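Local atomic coordinates of Succinylglutamatedesuccinylase/aspartoacylase (Rhodobacter sphaeroides 2.4.1, PDB entry 3CDX), a protein that probably hydrolyses amide or ester bonds, as a metal-binding member of the succinylglutamate desuccinylase/aspartoacylase family. Residues A[175-180]-A[237-242]; A[229-234]-A[246-251]; A[280-283]-A[287-290]; A[296-301]-A[305-310]. All coordinates share one frame; numbering follows the deposited sequence.

Interaction 1. Residues A[175-180]-A[237-242]; sequences TLAAAE and LKHMGV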
loop_
_atom_site.group_PDB
_atom_site.type_symbol
_atom_site.label_atom_id
_atom_site.label_comp_id
_atom_site.label_asym_id
_atom_site.label_seq_id
_atom_site.Cartn_x
_atom_site.Cartn_y
_atom_site.Cartn_z
ATOM N N THR A 175 -26.152 23.950 29.014
ATOM C CA THR A 175 -24.885 23.573 28.383
ATOM C C THR A 175 -23.802 24.636 28.645
ATOM O O THR A 175 -22.691 24.292 29.056
ATOM C CB THR A 175 -25.043 23.272 26.876
ATOM O OG1 THR A 175 -26.190 22.411 26.672
ATOM C CG2 THR A 175 -23.734 22.609 26.322
ATOM N N LEU A 176 -24.152 25.915 28.501
ATOM C CA LEU A 176 -23.221 27.013 28.860
ATOM C C LEU A 176 -22.678 26.897 30.279
ATOM O O LEU A 176 -21.481 27.098 30.534
ATOM C CB LEU A 176 -23.877 28.371 28.657
ATOM C CG LEU A 176 -24.077 28.824 27.204
ATOM C CD1 LEU A 176 -25.011 30.030 27.173
ATOM C CD2 LEU A 176 -22.730 29.141 26.535
ATOM N N ALA A 177 -23.549 26.507 31.186
ATOM C CA ALA A 177 -23.180 26.358 32.584
ATOM C C ALA A 177 -22.230 25.199 32.804
ATOM O O ALA A 177 -21.373 25.252 33.686
ATOM C CB ALA A 177 -24.426 26.159 33.423
ATOM N N ALA A 178 -22.399 24.121 32.040
ATOM C CA ALA A 178 -21.516 22.971 32.201
ATOM C C ALA A 178 -20.137 23.325 31.645
ATOM O O ALA A 178 -19.114 22.961 32.228
ATOM C CB ALA A 178 -22.114 21.717 31.517
ATOM N N ALA A 179 -20.121 24.042 30.514
ATOM C CA ALA A 179 -18.873 24.557 29.947
ATOM C C ALA A 179 -18.123 25.419 30.974
ATOM O O ALA A 179 -16.924 25.223 31.176
ATOM C CB ALA A 179 -19.142 25.322 28.678
ATOM N N GLU A 180 -18.845 26.324 31.664
ATOM C CA GLU A 180 -18.263 27.207 32.665
ATOM C C GLU A 180 -17.625 26.388 33.797
ATOM O O GLU A 180 -16.486 26.662 34.196
ATOM C CB GLU A 180 -19.294 28.234 33.220
ATOM C CG GLU A 180 -19.644 29.314 32.227
ATOM C CD GLU A 180 -20.767 30.263 32.681
ATOM O OE1 GLU A 180 -20.991 30.402 33.920
ATOM O OE2 GLU A 180 -21.414 30.883 31.786
ATOM N N LEU A 237 -17.908 16.655 37.088
ATOM C CA LEU A 237 -18.523 15.734 38.056
ATOM C C LEU A 237 -19.043 16.466 39.305
ATOM O O LEU A 237 -20.085 16.095 39.872
ATOM C CB LEU A 237 -17.511 14.682 38.489
ATOM C CG LEU A 237 -17.062 13.637 37.458
ATOM C CD1 LEU A 237 -16.177 12.553 38.143
ATOM C CD2 LEU A 237 -18.245 13.000 36.715
ATOM N N LYS A 238 -18.268 17.451 39.749
ATOM C CA LYS A 238 -18.624 18.318 40.866
ATOM C C LYS A 238 -19.863 19.153 40.528
ATOM O O LYS A 238 -20.809 19.187 41.315
ATOM C CB LYS A 238 -17.428 19.200 41.284
ATOM C CG LYS A 238 -16.273 18.368 41.837
ATOM C CD LYS A 238 -15.082 19.236 42.117
ATOM C CE LYS A 238 -14.003 18.464 42.847
ATOM N NZ LYS A 238 -12.705 19.263 42.758
ATOM N N HIS A 239 -19.860 19.770 39.341
ATOM C CA HIS A 239 -20.990 20.513 38.816
ATOM C C HIS A 239 -22.252 19.671 38.827
ATOM O O HIS A 239 -23.335 20.145 39.137
ATOM C CB HIS A 239 -20.709 20.961 37.392
ATOM C CG HIS A 239 -21.870 21.624 36.713
ATOM N ND1 HIS A 239 -22.310 22.886 37.052
ATOM C CD2 HIS A 239 -22.659 21.217 35.691
ATOM C CE1 HIS A 239 -23.331 23.225 36.279
ATOM N NE2 HIS A 239 -23.556 22.234 35.435
ATOM N N MET A 240 -22.127 18.406 38.493
ATOM C CA MET A 240 -23.335 17.629 38.350
ATOM C C MET A 240 -23.780 17.030 39.677
ATOM O O MET A 240 -24.844 16.400 39.739
ATOM C CB MET A 240 -23.156 16.550 37.272
ATOM C CG MET A 240 -23.049 17.146 35.873
ATOM S SD MET A 240 -24.531 17.868 35.142
ATOM C CE MET A 240 -25.506 16.362 35.030
ATOM N N GLY A 241 -22.952 17.227 40.711
ATOM C CA GLY A 241 -23.197 16.719 42.063
ATOM C C GLY A 241 -22.927 15.241 42.242
ATOM O O GLY A 241 -23.483 14.598 43.141
ATOM N N VAL A 242 -22.055 14.690 41.392
ATOM C CA VAL A 242 -21.726 13.256 41.407
ATOM C C VAL A 242 -20.572 12.984 42.386
ATOM O O VAL A 242 -20.504 11.938 42.999
ATOM C CB VAL A 242 -21.431 12.734 39.951
ATOM C CG1 VAL A 242 -20.959 11.290 39.935
ATOM C CG2 VAL A 242 -22.658 12.901 39.094
#
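A178 and H239 mark the nearest backbone approach of the two segments, their CA atoms 7.1 Å apart, so between 175-180 and 237-242 the contact rests on one side chain, H239, rather than on intimate backbone packing. H239 spans this distance because its CG stands anti to the backbone N (chi1 174°), which carries the imidazole out from its own helix to the neighbouring one. A177 O lies over one face of the ring, 3.8 Å from H239 CE1. A178 is met obliquely: its CA sits 4.3 Å from the ring centroid and 30° off the normal, an off-centre CH-pi contact in which H239 NE2 is the ring atom closest to A178 CA, at 3.9 Å. No hydrogen bond crosses here. Both helices belong to the catalytic domain of the family, and T175 and A179 of helix 169-182 pack on L211 of strand 209-214. Replacing H239 by an alanine would probably open a gap beside A177 and A178 and lose the CH-pi contact to A178. A Schellman motif follows the last turn of helix 223-239: G241, with positive phi, donates from its N to K238 O at 3.0 Å, and V242 N reaches L237 O at 2.9 Å. V242 is bonded onward to the backbone of Q86, while the M240 side chain rests on P54.

Interaction 2. Residues A[229-234]-A[246-251]; sequences GKRGIL and TPETAQ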
loop_
_atom_site.group_PDB
_atom_site.type_symbol
_atom_site.label_atom_id
_atom_site.label_comp_id
_atom_site.label_asym_id
_atom_site.label_seq_id
_atom_site.Cartn_x
_atom_site.Cartn_y
_atom_site.Cartn_z
ATOM N N GLY A 229 -7.783 19.384 30.890
ATOM C CA GLY A 229 -8.672 18.246 30.721
ATOM C C GLY A 229 -8.881 17.410 31.967
ATOM O O GLY A 229 -10.009 17.055 32.288
ATOM N N LYS A 230 -7.817 17.082 32.684
ATOM C CA LYS A 230 -7.942 16.351 33.946
ATOM C C LYS A 230 -8.817 17.121 34.966
ATOM O O LYS A 230 -9.756 16.559 35.563
ATOM C CB LYS A 230 -6.571 16.123 34.574
ATOM C CG LYS A 230 -5.700 14.982 33.976
ATOM C CD LYS A 230 -4.408 14.751 34.828
ATOM C CE LYS A 230 -3.763 13.402 34.519
ATOM N NZ LYS A 230 -2.580 13.024 35.372
ATOM N N ARG A 231 -8.501 18.398 35.185
ATOM C CA ARG A 231 -9.338 19.246 36.064
ATOM C C ARG A 231 -10.791 19.370 35.534
ATOM O O ARG A 231 -11.728 19.351 36.301
ATOM C CB ARG A 231 -8.689 20.620 36.255
ATOM C CG ARG A 231 -9.364 21.517 37.318
ATOM C CD ARG A 231 -8.761 22.899 37.388
ATOM N NE ARG A 231 -9.167 23.740 36.274
ATOM C CZ ARG A 231 -8.851 25.028 36.166
ATOM N NH1 ARG A 231 -8.147 25.623 37.114
ATOM N NH2 ARG A 231 -9.267 25.728 35.138
ATOM N N GLY A 232 -10.966 19.516 34.222
ATOM C CA GLY A 232 -12.299 19.800 33.677
ATOM C C GLY A 232 -13.282 18.687 33.917
ATOM O O GLY A 232 -14.475 18.942 34.136
ATOM N N ILE A 233 -12.807 17.440 33.841
ATOM C CA ILE A 233 -13.700 16.318 34.040
ATOM C C ILE A 233 -14.108 16.136 35.499
ATOM O O ILE A 233 -15.256 15.784 35.765
ATOM C CB ILE A 233 -13.222 14.992 33.351
ATOM C CG1 ILE A 233 -11.902 14.455 33.921
ATOM C CG2 ILE A 233 -13.116 15.216 31.809
ATOM C CD1 ILE A 233 -11.434 13.108 33.264
ATOM N N LEU A 234 -13.175 16.383 36.424
ATOM C CA LEU A 234 -13.495 16.447 37.864
ATOM C C LEU A 234 -14.508 17.551 38.142
ATOM O O LEU A 234 -15.496 17.307 38.809
ATOM C CB LEU A 234 -12.245 16.731 38.704
ATOM C CG LEU A 234 -11.249 15.606 38.923
ATOM C CD1 LEU A 234 -10.020 16.177 39.642
ATOM C CD2 LEU A 234 -11.863 14.447 39.700
ATOM N N THR A 246 -16.684 21.850 44.653
ATOM C CA THR A 246 -17.096 22.859 43.700
ATOM C C THR A 246 -16.008 23.003 42.610
ATOM O O THR A 246 -14.830 22.855 42.891
ATOM C CB THR A 246 -17.426 24.227 44.406
ATOM O OG1 THR A 246 -16.256 25.038 44.497
ATOM C CG2 THR A 246 -18.006 24.031 45.833
ATOM N N PRO A 247 -16.405 23.269 41.352
ATOM C CA PRO A 247 -15.414 23.418 40.271
ATOM C C PRO A 247 -14.291 24.423 40.573
ATOM O O PRO A 247 -14.525 25.460 41.205
ATOM C CB PRO A 247 -16.260 23.910 39.106
ATOM C CG PRO A 247 -17.581 23.252 39.363
ATOM C CD PRO A 247 -17.776 23.439 40.841
ATOM N N GLU A 248 -13.079 24.091 40.134
ATOM C CA GLU A 248 -11.960 25.030 40.132
ATOM C C GLU A 248 -11.737 25.562 38.711
ATOM O O GLU A 248 -11.437 24.803 37.762
ATOM C CB GLU A 248 -10.689 24.407 40.736
ATOM C CG GLU A 248 -9.435 25.334 40.650
ATOM C CD GLU A 248 -9.674 26.732 41.274
ATOM O OE1 GLU A 248 -9.772 26.818 42.518
ATOM O OE2 GLU A 248 -9.765 27.738 40.537
ATOM N N THR A 249 -11.900 26.871 38.569
ATOM C CA THR A 249 -12.004 27.502 37.258
ATOM C C THR A 249 -11.004 28.640 37.070
ATOM O O THR A 249 -11.060 29.359 36.062
ATOM C CB THR A 249 -13.443 28.025 37.019
ATOM O OG1 THR A 249 -13.761 29.040 37.976
ATOM C CG2 THR A 249 -14.494 26.892 37.125
ATOM N N ALA A 250 -10.114 28.823 38.053
ATOM C CA ALA A 250 -9.031 29.804 37.984
ATOM C C ALA A 250 -8.170 29.485 36.761
ATOM O O ALA A 250 -7.900 28.331 36.473
ATOM C CB ALA A 250 -8.173 29.772 39.278
ATOM N N GLN A 251 -7.773 30.516 36.039
ATOM C CA GLN A 251 -7.020 30.336 34.816
ATOM C C GLN A 251 -5.581 30.718 35.077
ATOM O O GLN A 251 -5.299 31.532 35.981
ATOM C CB GLN A 251 -7.629 31.181 33.696
ATOM C CG GLN A 251 -9.111 30.846 33.443
ATOM C CD GLN A 251 -9.321 29.393 33.037
ATOM O OE1 GLN A 251 -8.516 28.811 32.296
ATOM N NE2 GLN A 251 -10.383 28.793 33.541
#
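R231 reaches from helix 223-239 across to the loop 246-251 and illustrates how one arginine can gather several backbone carbonyls. From CB, which heads toward the loop, the chain runs out with CG anti to the backbone N (chi1 -171°) and crosses the E248 side chain at an angle, R231 CG lying 3.9 Å and R231 CD 3.3 Å from E248 O. A bend at chi3 then turns the guanidinium so that one face lies against the E248 carbonyl and T249 CA. E248 O is 2.9 Å from R231 NE, but it sits over the face, where no N-H points at it, so this closeness is not a hydrogen bond; that oxygen accepts from N235 ND2 instead. The tip is different. R231 NH1 donates to A250 O at 2.8 Å with an N-H...O angle of 162°, and R231 NH2 reaches A250 O at 3.2 Å along a more bent path. The two nitrogens thus grip a single oxygen end-on, and A250 O lies in the guanidinium plane, which limits rotation of the group. R231 NH2 also bonds G183 O, an acceptor it shares with Q251 NE2, the two nitrogens standing 3.6 Å apart. The contact lies at the surface, where the loop leads from helix 223-239 to strand 259-271: P247 touches A181 of helix 169-182, while K230 and I233 pack on A72 of helix 68-79.

Interaction 3. Residues A[280-283]-A[287-290]; sequences PTHY and EVRT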
loop_
_atom_site.group_PDB
_atom_site.type_symbol
_atom_site.label_atom_id
_atom_site.label_comp_id
_atom_site.label_asym_id
_atom_site.label_seq_id
_atom_site.Cartn_x
_atom_site.Cartn_y
_atom_site.Cartn_z
ATOM N N PRO A 280 3.059 30.748 9.233
ATOM C CA PRO A 280 2.122 31.585 9.964
ATOM C C PRO A 280 2.797 32.796 10.618
ATOM O O PRO A 280 4.024 32.813 10.810
ATOM C CB PRO A 280 1.610 30.652 11.053
ATOM C CG PRO A 280 2.807 29.728 11.342
ATOM C CD PRO A 280 3.472 29.547 10.005
ATOM N N THR A 281 1.985 33.800 10.946
ATOM C CA THR A 281 2.414 34.938 11.730
ATOM C C THR A 281 2.036 34.823 13.189
ATOM O O THR A 281 2.630 35.505 14.010
ATOM C CB THR A 281 1.827 36.294 11.181
ATOM O OG1 THR A 281 0.409 36.217 11.115
ATOM C CG2 THR A 281 2.343 36.583 9.823
ATOM N N HIS A 282 1.062 33.973 13.527
ATOM C CA HIS A 282 0.574 33.815 14.924
ATOM C C HIS A 282 0.270 32.382 15.283
ATOM O O HIS A 282 -0.088 31.586 14.386
ATOM C CB HIS A 282 -0.743 34.589 15.132
ATOM C CG HIS A 282 -0.574 36.069 15.038
ATOM N ND1 HIS A 282 -0.254 36.846 16.129
ATOM C CD2 HIS A 282 -0.618 36.904 13.974
ATOM C CE1 HIS A 282 -0.130 38.106 15.751
ATOM N NE2 HIS A 282 -0.348 38.171 14.447
ATOM N N TYR A 283 0.353 32.073 16.584
ATOM C CA TYR A 283 -0.145 30.811 17.140
ATOM C C TYR A 283 -1.522 30.926 17.729
ATOM O O TYR A 283 -1.984 32.038 18.027
ATOM C CB TYR A 283 0.754 30.302 18.260
ATOM C CG TYR A 283 2.143 29.963 17.825
ATOM C CD1 TYR A 283 2.370 29.197 16.659
ATOM C CD2 TYR A 283 3.240 30.400 18.569
ATOM C CE1 TYR A 283 3.662 28.875 16.257
ATOM C CE2 TYR A 283 4.536 30.090 18.180
ATOM C CZ TYR A 283 4.747 29.327 17.041
ATOM O OH TYR A 283 6.044 29.028 16.682
ATOM N N GLU A 287 -4.118 37.248 19.907
ATOM C CA GLU A 287 -5.016 38.231 19.357
ATOM C C GLU A 287 -4.630 38.586 17.906
ATOM O O GLU A 287 -3.457 38.783 17.608
ATOM C CB GLU A 287 -4.999 39.487 20.229
ATOM C CG GLU A 287 -6.267 40.323 20.081
ATOM C CD GLU A 287 -6.165 41.719 20.755
ATOM O OE1 GLU A 287 -6.656 42.732 20.153
ATOM O OE2 GLU A 287 -5.583 41.786 21.863
ATOM N N VAL A 288 -5.622 38.670 17.025
ATOM C CA VAL A 288 -5.407 39.102 15.642
ATOM C C VAL A 288 -6.429 40.153 15.209
ATOM O O VAL A 288 -7.487 40.303 15.843
ATOM C CB VAL A 288 -5.391 37.890 14.638
ATOM C CG1 VAL A 288 -4.239 36.904 15.011
ATOM C CG2 VAL A 288 -6.749 37.180 14.590
ATOM N N ARG A 289 -6.125 40.839 14.109
ATOM C CA ARG A 289 -6.946 41.929 13.585
ATOM C C ARG A 289 -7.287 41.691 12.110
ATOM O O ARG A 289 -6.483 41.159 11.341
ATOM C CB ARG A 289 -6.205 43.262 13.737
ATOM N N THR A 290 -8.489 42.087 11.728
ATOM C CA THR A 290 -8.943 41.898 10.366
ATOM C C THR A 290 -8.044 42.693 9.404
ATOM O O THR A 290 -7.574 43.788 9.732
ATOM C CB THR A 290 -10.465 42.258 10.245
ATOM O OG1 THR A 290 -10.998 41.788 8.989
ATOM C CG2 THR A 290 -10.709 43.755 10.406
#
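The turn between strand 276-280 and strand 287-288 is fastened by H282 and V288, whose side chains pass one another running opposite ways. V288 CG1 presses on one face of the imidazole, a CH-pi contact 3.9 Å from the centroid and 17° off the ring normal. The methyl is set slightly toward the rim and lies equally near H282 CG and H282 CD2, both at 3.8 Å. It gets there because V288 holds CG1 anti to its carbonyl carbon (chi1 -60°). The carbonyl of the preceding residue adds a looser approach, E287 O lying 3.9 Å from H282 CE1, obliquely to the ring. This short connection carries the chain from one sheet to another: strand 276-280 is paired with strand 293-298, whereas strand 287-288 runs antiparallel to strand 316-322, with V288 bonded to the backbone of G316. Between the two segments, E286 OE1 accepts from both H282 ND1 and the backbone N of Y283; the bond from H282 ND1 fixes the turn of the ring, while Y283 N holds the E286 carboxylate in place, and the nearby carboxylate would probably favour a protonated imidazole. No hydrogen bond joins the two segments directly. On the 280-283 side, Y283 OH is hydrogen-bonded to I223 N of the second subunit, and P280 packs on V221 of the same neighbouring chain.

Interaction 4. Residues A[296-301]-A[305-310]; sequences WIHFVE and TAPLEL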
loop_
_atom_site.group_PDB
_atom_site.type_symbol
_atom_site.label_atom_id
_atom_site.label_comp_id
_atom_site.label_asym_id
_atom_site.label_seq_id
_atom_site.Cartn_x
_atom_site.Cartn_y
_atom_site.Cartn_z
ATOM N N TRP A 296 2.068 33.308 4.880
ATOM C CA TRP A 296 2.427 33.252 3.462
ATOM C C TRP A 296 2.577 31.803 3.008
ATOM O O TRP A 296 3.132 30.955 3.729
ATOM C CB TRP A 296 3.795 33.938 3.200
ATOM C CG TRP A 296 3.891 35.364 3.599
ATOM C CD1 TRP A 296 3.616 36.455 2.808
ATOM C CD2 TRP A 296 4.276 35.877 4.879
ATOM N NE1 TRP A 296 3.818 37.616 3.527
ATOM C CE2 TRP A 296 4.213 37.294 4.798
ATOM C CE3 TRP A 296 4.689 35.278 6.088
ATOM C CZ2 TRP A 296 4.544 38.118 5.873
ATOM C CZ3 TRP A 296 4.991 36.077 7.152
ATOM C CH2 TRP A 296 4.924 37.494 7.049
ATOM N N ILE A 297 2.109 31.534 1.795
ATOM C CA ILE A 297 2.314 30.222 1.209
ATOM C C ILE A 297 3.500 30.365 0.280
ATOM O O ILE A 297 3.432 31.136 -0.693
ATOM C CB ILE A 297 1.105 29.759 0.399
ATOM C CG1 ILE A 297 -0.114 29.535 1.309
ATOM C CG2 ILE A 297 1.484 28.564 -0.454
ATOM C CD1 ILE A 297 -1.421 29.158 0.531
ATOM N N HIS A 298 4.576 29.646 0.611
ATOM C CA HIS A 298 5.802 29.660 -0.149
ATOM C C HIS A 298 5.709 28.591 -1.222
ATOM O O HIS A 298 5.106 27.503 -0.989
ATOM C CB HIS A 298 7.007 29.414 0.788
ATOM C CG HIS A 298 7.201 30.477 1.839
ATOM N ND1 HIS A 298 8.087 31.524 1.682
ATOM C CD2 HIS A 298 6.614 30.665 3.046
ATOM C CE1 HIS A 298 8.041 32.303 2.752
ATOM N NE2 HIS A 298 7.155 31.806 3.594
ATOM N N PHE A 299 6.277 28.899 -2.401
ATOM C CA PHE A 299 6.386 27.948 -3.508
ATOM C C PHE A 299 7.838 27.522 -3.677
ATOM O O PHE A 299 8.552 27.966 -4.599
ATOM C CB PHE A 299 5.743 28.513 -4.785
ATOM C CG PHE A 299 4.330 28.990 -4.542
ATOM C CD1 PHE A 299 3.280 28.055 -4.402
ATOM C CD2 PHE A 299 4.068 30.347 -4.343
ATOM C CE1 PHE A 299 1.972 28.478 -4.099
ATOM C CE2 PHE A 299 2.760 30.791 -4.077
ATOM C CZ PHE A 299 1.712 29.866 -3.947
ATOM N N VAL A 300 8.275 26.652 -2.761
ATOM C CA VAL A 300 9.703 26.314 -2.682
ATOM C C VAL A 300 10.177 25.492 -3.851
ATOM O O VAL A 300 11.371 25.348 -4.046
ATOM C CB VAL A 300 10.093 25.638 -1.353
ATOM C CG1 VAL A 300 9.676 26.536 -0.192
ATOM C CG2 VAL A 300 9.502 24.213 -1.253
ATOM N N GLU A 301 9.227 24.990 -4.647
ATOM C CA GLU A 301 9.527 24.251 -5.870
ATOM C C GLU A 301 9.951 25.172 -7.011
ATOM O O GLU A 301 10.427 24.690 -8.030
ATOM C CB GLU A 301 8.317 23.390 -6.306
ATOM C CG GLU A 301 7.038 24.169 -6.651
ATOM C CD GLU A 301 6.159 24.494 -5.430
ATOM O OE1 GLU A 301 5.058 25.050 -5.627
ATOM O OE2 GLU A 301 6.541 24.194 -4.277
ATOM N N THR A 305 9.868 32.945 -7.552
ATOM C CA THR A 305 8.439 33.141 -7.197
ATOM C C THR A 305 8.180 33.665 -5.770
ATOM O O THR A 305 8.628 33.052 -4.786
ATOM C CB THR A 305 7.639 31.840 -7.412
ATOM O OG1 THR A 305 7.875 31.351 -8.740
ATOM C CG2 THR A 305 6.181 32.072 -7.234
ATOM N N ALA A 306 7.445 34.781 -5.667
ATOM C CA ALA A 306 7.052 35.341 -4.386
ATOM C C ALA A 306 5.978 34.507 -3.702
ATOM O O ALA A 306 5.085 33.985 -4.349
ATOM C CB ALA A 306 6.552 36.806 -4.524
ATOM N N PRO A 307 6.065 34.399 -2.368
ATOM C CA PRO A 307 5.027 33.681 -1.628
ATOM C C PRO A 307 3.670 34.387 -1.670
ATOM O O PRO A 307 3.576 35.615 -1.848
ATOM C CB PRO A 307 5.570 33.643 -0.202
ATOM C CG PRO A 307 6.512 34.784 -0.129
ATOM C CD PRO A 307 7.130 34.904 -1.481
ATOM N N LEU A 308 2.620 33.606 -1.472
ATOM C CA LEU A 308 1.289 34.187 -1.481
ATOM C C LEU A 308 0.858 34.602 -0.075
ATOM O O LEU A 308 0.672 33.755 0.798
ATOM C CB LEU A 308 0.291 33.209 -2.118
ATOM C CG LEU A 308 -1.185 33.586 -2.201
ATOM C CD1 LEU A 308 -1.394 34.719 -3.253
ATOM C CD2 LEU A 308 -1.991 32.317 -2.593
ATOM N N GLU A 309 0.683 35.917 0.122
ATOM C CA GLU A 309 0.208 36.462 1.397
ATOM C C GLU A 309 -1.270 36.145 1.654
ATOM O O GLU A 309 -2.123 36.365 0.764
ATOM C CB GLU A 309 0.387 37.987 1.410
ATOM C CG GLU A 309 0.145 38.635 2.813
ATOM C CD GLU A 309 0.211 40.179 2.771
ATOM O OE1 GLU A 309 0.339 40.718 1.662
ATOM O OE2 GLU A 309 0.127 40.830 3.831
ATOM N N LEU A 310 -1.571 35.650 2.864
ATOM C CA LEU A 310 -2.973 35.457 3.332
ATOM C C LEU A 310 -3.300 36.431 4.440
ATOM O O LEU A 310 -2.445 36.694 5.280
ATOM C CB LEU A 310 -3.215 34.028 3.893
ATOM C CG LEU A 310 -2.866 32.839 2.979
ATOM C CD1 LEU A 310 -3.444 31.521 3.464
ATOM C CD2 LEU A 310 -3.289 33.113 1.527
HETATM O O HOH W 1 7.634 31.387 -2.675
#
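H298 lies with one face of its imidazole beneath P307, whose CB stands 4.0 Å from the ring centroid in a CH-pi contact. The pair sits in the beta hairpin of strands 293-298 and 308-311, whose short segments run antiparallel at 155°. I297 and L308 form the hydrogen-bonded pair, I297 N giving to L308 O at 2.8 Å and L308 N to I297 O at 2.7 Å; W296 and E309 form the adjoining non-hydrogen-bonded pair. Their side chains run abreast in one direction: extended from CA outward (chi1 -170°), E309 follows the indole, its CB 3.8 Å from W296 CD1, until OE2 reaches the T293 hydroxyl. An alanine at H298 would probably strip P307 of the ring it packs on and leave E279, hydrogen-bonded to H298 NE2, without that partner. H298 touches I71 and P307 touches R78, both of the second subunit, so this part of the hairpin belongs to a subunit interface. On the face opposite W296 and E309, I297 and L308 pack together. The F299 ring lies at the loop end of the hairpin: A306 O is near the ring plane at its edge, 3.8 Å from F299 CD2, and L308 CB is 4.0 Å from F299 CE2. One water joins the flanks here, accepting from F299 N at 2.8 Å and donating to T305 O at 2.9 Å.

In the fold
Followed from the N terminus, the chain opens interaction 1 at 175-180 and interaction 2 at 229-234; interaction 1 closes at 237-242 before interaction 2 closes at 246-251, so the two loops cross. Both draw on helix 223-239, and they touch where E180 O packs against T249 CG2, tying helix 169-182 and the outgoing loop to one helix of the catalytic domain. Interactions 3 and 4 then follow in series, each closing a short loop, with three residues between its segments. They meet through T281 CG2 and W296 CZ3 and both reach the second subunit. The two pairs are well separated: the centres of interactions 1 and 4 lie about 46 Å apart, on opposite sides of the chain's centre.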